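Local coordinates for protein NAD(P)H-hydrate epimerase (Saccharomyces cerevisiae, PDB 1JZT) that epimerises the R and S forms of hydrated NAD(P)H so that a partner dehydratase can repair both, using one potassium ion per subunit, at residues Lys154-Val157 with Glu158-Lys162. Residues are numbered along the deposited sequence; the frame is centred on the assembly and turned at random.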
ATOM      1  N   LYS A 154      -5.454   7.029 -14.621  1.00 18.56           N
ATOM      2  CA  LYS A 154      -5.611   8.471 -14.520  1.00 19.97           C
ATOM      3  C   LYS A 154      -7.019   8.754 -13.994  1.00 18.67           C
ATOM      4  O   LYS A 154      -7.187   9.438 -12.986  1.00 19.95           O
ATOM      5  CB  LYS A 154      -5.411   9.137 -15.884  1.00 23.14           C
ATOM      6  CG  LYS A 154      -5.319  10.655 -15.810  1.00 24.85           C
ATOM      7  CD  LYS A 154      -5.476  11.297 -17.180  1.00 28.44           C
ATOM      8  CE  LYS A 154      -4.420  10.812 -18.162  1.00 30.99           C
ATOM      9  NZ  LYS A 154      -4.601  11.440 -19.510  1.00 33.75           N
ATOM     10  N   GLY A 155      -8.022   8.204 -14.671  1.00 18.32           N
ATOM     11  CA  GLY A 155      -9.401   8.399 -14.256  1.00 16.01           C
ATOM     12  C   GLY A 155      -9.712   7.838 -12.878  1.00 15.95           C
ATOM     13  O   GLY A 155     -10.538   8.391 -12.152  1.00 12.71           O
ATOM     14  N   ILE A 156      -9.069   6.730 -12.519  1.00 14.49           N
ATOM     15  CA  ILE A 156      -9.283   6.125 -11.203  1.00 15.54           C
ATOM     16  C   ILE A 156      -8.867   7.109 -10.106  1.00 13.57           C
ATOM     17  O   ILE A 156      -9.601   7.325  -9.145  1.00 13.12           O
ATOM     18  CB  ILE A 156      -8.464   4.813 -11.042  1.00 16.83           C
ATOM     19  CG1 ILE A 156      -8.897   3.787 -12.092  1.00 19.72           C
ATOM     20  CG2 ILE A 156      -8.646   4.240  -9.637  1.00 15.64           C
ATOM     21  CD1 ILE A 156     -10.349   3.401 -12.031  1.00 22.47           C
ATOM     22  N   VAL A 157      -7.687   7.703 -10.264  1.00 14.24           N
ATOM     23  CA  VAL A 157      -7.162   8.669  -9.302  1.00 14.22           C
ATOM     24  C   VAL A 157      -8.096   9.875  -9.188  1.00 15.90           C
ATOM     25  O   VAL A 157      -8.300  10.421  -8.101  1.00 11.98           O
ATOM     26  CB  VAL A 157      -5.747   9.144  -9.716  1.00 15.18           C
ATOM     27  CG1 VAL A 157      -5.291  10.295  -8.837  1.00 15.58           C
ATOM     28  CG2 VAL A 157      -4.763   7.982  -9.607  1.00 17.85           C
ATOM     29  N   GLU A 158      -8.661  10.288 -10.318  1.00 16.30           N
ATOM     30  CA  GLU A 158      -9.587  11.413 -10.335  1.00 17.37           C
ATOM     31  C   GLU A 158     -10.808  11.099  -9.479  1.00 14.89           C
ATOM     32  O   GLU A 158     -11.231  11.924  -8.668  1.00 13.97           O
ATOM     33  CB  GLU A 158     -10.021  11.721 -11.770  1.00 20.23           C
ATOM     34  CG  GLU A 158      -8.956  12.420 -12.590  1.00 28.11           C
ATOM     35  CD  GLU A 158      -9.356  12.583 -14.048  1.00 32.44           C
ATOM     36  OE1 GLU A 158     -10.485  13.059 -14.312  1.00 35.37           O
ATOM     37  OE2 GLU A 158      -8.536  12.242 -14.927  1.00 34.42           O
ATOM     38  N   GLU A 159     -11.368   9.904  -9.660  1.00 14.68           N
ATOM     39  CA  GLU A 159     -12.542   9.481  -8.899  1.00 15.18           C
ATOM     40  C   GLU A 159     -12.223   9.413  -7.410  1.00 14.21           C
ATOM     41  O   GLU A 159     -13.038   9.803  -6.575  1.00 13.91           O
ATOM     42  CB  GLU A 159     -13.037   8.108  -9.372  1.00 16.53           C
ATOM     43  CG  GLU A 159     -13.535   8.041 -10.816  1.00 20.12           C
ATOM     44  CD  GLU A 159     -14.719   8.958 -11.092  1.00 21.68           C
ATOM     45  OE1 GLU A 159     -15.512   9.221 -10.162  1.00 20.00           O
ATOM     46  OE2 GLU A 159     -14.868   9.404 -12.251  1.00 24.23           O
ATOM     47  N   LEU A 160     -11.039   8.908  -7.078  1.00 13.38           N
ATOM     48  CA  LEU A 160     -10.618   8.801  -5.682  1.00 13.46           C
ATOM     49  C   LEU A 160     -10.482  10.177  -5.036  1.00 12.96           C
ATOM     50  O   LEU A 160     -10.909  10.383  -3.900  1.00 13.63           O
ATOM     51  CB  LEU A 160      -9.276   8.058  -5.578  1.00 12.52           C
ATOM     52  CG  LEU A 160      -9.297   6.584  -5.992  1.00 13.20           C
ATOM     53  CD1 LEU A 160      -7.905   5.965  -5.819  1.00 12.97           C
ATOM     54  CD2 LEU A 160     -10.317   5.845  -5.152  1.00 15.29           C
ATOM     55  N   CYS A 161      -9.886  11.122  -5.759  1.00 13.83           N
ATOM     56  CA  CYS A 161      -9.701  12.466  -5.214  1.00 13.43           C
ATOM     57  C   CYS A 161     -11.015  13.165  -4.891  1.00 13.18           C
ATOM     58  O   CYS A 161     -11.071  13.999  -3.989  1.00 12.78           O
ATOM     59  CB  CYS A 161      -8.886  13.328  -6.183  1.00 14.99           C
ATOM     60  SG  CYS A 161      -7.144  12.869  -6.276  1.00 15.38           S
ATOM     61  N   LYS A 162     -12.070  12.827  -5.625  1.00 13.67           N
ATOM     62  CA  LYS A 162     -13.372  13.436  -5.394  1.00 15.05           C
ATOM     63  C   LYS A 162     -13.989  13.035  -4.054  1.00 15.60           C
ATOM     64  O   LYS A 162     -14.758  13.801  -3.470  1.00 15.06           O
ATOM     65  CB  LYS A 162     -14.326  13.073  -6.534  1.00 18.74           C
ATOM     66  CG  LYS A 162     -13.814  13.538  -7.891  1.00 21.69           C
ATOM     67  CD  LYS A 162     -14.624  12.984  -9.045  1.00 26.07           C
ATOM     68  CE  LYS A 162     -15.909  13.746  -9.244  1.00 30.19           C
ATOM     69  NZ  LYS A 162     -16.565  13.346 -10.528  1.00 31.55           N
TER
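Lys154 to Val157 each accept an i to i+4 backbone hydrogen bond, from Glu158, Glu159, Leu160 and Cys161 in turn; N-O distances no longer than 3.2 Å and N-H...O angles of 153° or more mark a regular alpha-helix. Side chains one turn apart then meet in three pairs. On the exposed face Lys154 and Glu158 run side by side in the same direction, and the contact is made by the aliphatic stem: Lys154 CG lies 3.7 Å from Glu158 OE2. CG of Lys154 stands anti to its own nitrogen (chi1 -170°), but the chain kinks at chi3, and NZ stays 6.1 Å from Glu158 OE2. The opposite charges are therefore near each other without forming a salt bridge; NZ has a weak, long ion pair with Glu151, whose other carboxylate oxygen accepts a hydrogen bond from Gly155 N. On the buried face, Ile156 CG2 approaches Leu160 CD1 at 4.3 Å, an apolar contact. Val157 CG1 meets the sulfur of Cys161, SG, at 4.1 Å. Glu159 has CG beside its own backbone N (chi1 -64°), which brings CG to 3.3 Å from Gly155 O; a further bend at chi2 turns the carboxylate. Its side chain touches Trp124 and Leu128. Helix 153-163 is the crossover of a beta-alpha-beta unit between parallel neighbouring strands 133-139 and 169-172; Leu160 comes within about 5 Å of Asp138 and Val157 within about 4 Å of Thr176, side chain to side chain, so the helix packs close to two residues predicted to bind potassium, while Trp124 and Met149 pack on Ile156 and Val157 from adjoining loops.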